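Local coordinates for putative cell adhesion protein (Bacteroides fragilis, PDB 4H40) that probably serves as a pilus (fimbrial) subunit involved in cell adhesion, at residues 55-60 with 74-79. Numbering follows the deposited sequence.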
loop_
_atom_site.group_PDB
_atom_site.type_symbol
_atom_site.label_atom_id
_atom_site.label_comp_id
_atom_site.label_asym_id
_atom_site.label_seq_id
_atom_site.Cartn_x
_atom_site.Cartn_y
_atom_site.Cartn_z
ATOM N N SER B 55 26.147 23.628 -3.974
ATOM C CA SER B 55 24.907 23.945 -4.678
ATOM C C SER B 55 24.934 25.398 -5.127
ATOM O O SER B 55 25.754 26.179 -4.643
ATOM C CB SER B 55 23.686 23.662 -3.806
ATOM O OG SER B 55 23.545 24.592 -2.748
ATOM N N THR B 56 24.084 25.745 -6.092
ATOM C CA THR B 56 24.032 27.113 -6.599
ATOM C C THR B 56 22.662 27.693 -6.357
ATOM O O THR B 56 21.679 26.944 -6.300
ATOM C CB THR B 56 24.392 27.200 -8.102
ATOM O OG1 THR B 56 23.457 26.440 -8.877
ATOM C CG2 THR B 56 25.820 26.770 -8.397
ATOM N N ILE B 57 22.598 29.019 -6.187
ATOM C CA ILE B 57 21.339 29.739 -6.039
ATOM C C ILE B 57 21.322 30.850 -7.069
ATOM O O ILE B 57 22.366 31.426 -7.345
ATOM C CB ILE B 57 21.024 30.266 -4.592
ATOM C CG1 ILE B 57 21.908 31.419 -4.156
ATOM C CG2 ILE B 57 21.006 29.177 -3.531
ATOM C CD1 ILE B 57 21.141 32.668 -4.019
ATOM N N ARG B 58 20.159 31.128 -7.654
ATOM C CA ARG B 58 19.932 32.256 -8.557
ATOM C C ARG B 58 19.097 33.318 -7.855
ATOM O O ARG B 58 18.012 33.032 -7.350
ATOM C CB ARG B 58 19.242 31.859 -9.873
ATOM C CG ARG B 58 18.767 33.088 -10.686
ATOM C CD ARG B 58 18.298 32.781 -12.089
ATOM N NE ARG B 58 19.303 32.041 -12.850
ATOM C CZ ARG B 58 20.271 32.590 -13.576
ATOM N NH1 ARG B 58 20.370 33.909 -13.676
ATOM N NH2 ARG B 58 21.140 31.823 -14.216
ATOM N N LEU B 59 19.580 34.542 -7.869
ATOM C CA LEU B 59 18.860 35.666 -7.316
ATOM C C LEU B 59 18.159 36.345 -8.488
ATOM O O LEU B 59 18.841 36.779 -9.411
ATOM C CB LEU B 59 19.874 36.577 -6.599
ATOM C CG LEU B 59 19.367 37.653 -5.651
ATOM C CD1 LEU B 59 18.783 37.058 -4.398
ATOM C CD2 LEU B 59 20.503 38.532 -5.240
ATOM N N VAL B 60 16.800 36.304 -8.514
ATOM C CA VAL B 60 15.915 36.883 -9.547
ATOM C C VAL B 60 15.398 38.213 -8.988
ATOM O O VAL B 60 14.747 38.213 -7.934
ATOM C CB VAL B 60 14.736 35.937 -9.968
ATOM C CG1 VAL B 60 13.948 36.510 -11.149
ATOM C CG2 VAL B 60 15.211 34.515 -10.271
ATOM N N LYS B 74 21.644 37.287 -10.844
ATOM C CA LYS B 74 22.951 36.833 -10.342
ATOM C C LYS B 74 22.889 35.419 -9.786
ATOM O O LYS B 74 21.913 35.058 -9.134
ATOM C CB LYS B 74 23.482 37.797 -9.250
ATOM C CG LYS B 74 24.973 37.650 -8.908
ATOM C CD LYS B 74 25.875 38.538 -9.747
ATOM C CE LYS B 74 26.733 37.733 -10.683
ATOM N NZ LYS B 74 27.635 38.601 -11.478
ATOM N N ALA B 75 23.965 34.644 -10.011
ATOM C CA ALA B 75 24.138 33.277 -9.539
ATOM C C ALA B 75 25.220 33.212 -8.465
ATOM O O ALA B 75 26.212 33.942 -8.543
ATOM C CB ALA B 75 24.495 32.375 -10.699
ATOM N N TYR B 76 25.024 32.352 -7.451
ATOM C CA TYR B 76 25.984 32.216 -6.347
ATOM C C TYR B 76 26.343 30.770 -6.067
ATOM O O TYR B 76 25.513 29.894 -6.294
ATOM C CB TYR B 76 25.433 32.852 -5.064
ATOM C CG TYR B 76 25.306 34.352 -5.149
ATOM C CD1 TYR B 76 24.154 34.946 -5.661
ATOM C CD2 TYR B 76 26.324 35.183 -4.696
ATOM C CE1 TYR B 76 24.029 36.333 -5.745
ATOM C CE2 TYR B 76 26.215 36.574 -4.785
ATOM C CZ TYR B 76 25.060 37.144 -5.307
ATOM O OH TYR B 76 24.900 38.507 -5.355
ATOM N N LEU B 77 27.578 30.523 -5.582
ATOM C CA LEU B 77 28.033 29.188 -5.195
ATOM C C LEU B 77 28.028 29.105 -3.670
ATOM O O LEU B 77 28.462 30.039 -2.991
ATOM C CB LEU B 77 29.416 28.853 -5.781
ATOM C CG LEU B 77 29.977 27.462 -5.453
ATOM C CD1 LEU B 77 29.248 26.366 -6.207
ATOM C CD2 LEU B 77 31.433 27.385 -5.750
ATOM N N VAL B 78 27.472 28.018 -3.141
ATOM C CA VAL B 78 27.359 27.806 -1.699
ATOM C C VAL B 78 28.595 27.057 -1.198
ATOM O O VAL B 78 28.997 26.048 -1.789
ATOM C CB VAL B 78 26.043 27.047 -1.326
ATOM C CG1 VAL B 78 25.935 26.778 0.182
ATOM C CG2 VAL B 78 24.801 27.774 -1.837
ATOM N N ARG B 79 29.180 27.557 -0.109
ATOM C CA ARG B 79 30.289 26.940 0.609
ATOM C C ARG B 79 30.030 27.135 2.094
ATOM O O ARG B 79 29.982 28.271 2.582
ATOM C CB ARG B 79 31.686 27.471 0.198
ATOM C CG ARG B 79 32.174 27.103 -1.207
ATOM C CD ARG B 79 32.348 25.614 -1.481
ATOM N NE ARG B 79 32.502 25.381 -2.919
ATOM C CZ ARG B 79 32.393 24.200 -3.516
ATOM N NH1 ARG B 79 32.118 23.111 -2.807
ATOM N NH2 ARG B 79 32.544 24.097 -4.831
#
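I57 and Y76 form a hydrogen-bonded antiparallel pair at the middle of two strands whose axes close to 4.7 Å and run at 153° to each other. Both of its bonds are made: I57 N to Y76 O at 3.0 Å, and Y76 N to I57 O at 2.8 Å. L59 and K74 are joined in the same way, while V78 N reaches S55 O. T56 with L77 and R58 with A75 are the non-hydrogen-bonded pairs between them.

I57, L59 and Y76 share one face. Y76 has CG anti to its carbonyl carbon (chi1 -67°), and its ring lies obliquely to two methyl groups: I57 CD1 is 4.1 Å from Y76 CD1, and L59 CD2 is 4.2 Å from Y76 CE1. I57 CG1 also packs on Y76 CB, and L108 and L174 add to this apolar layer. On the T56 and R58 face, T56 CG2 meets L77 CD1 at 4.1 Å, T56 OG1 bonds to G98 O, and R58 NE bonds to K124 O and R58 NH2 to A123 O. With strands 113-121 and 88-94 bonded along the outer edges, this is an antiparallel beta hairpin of the beta-rich, fimbrillin-like fold (transthyretin clan).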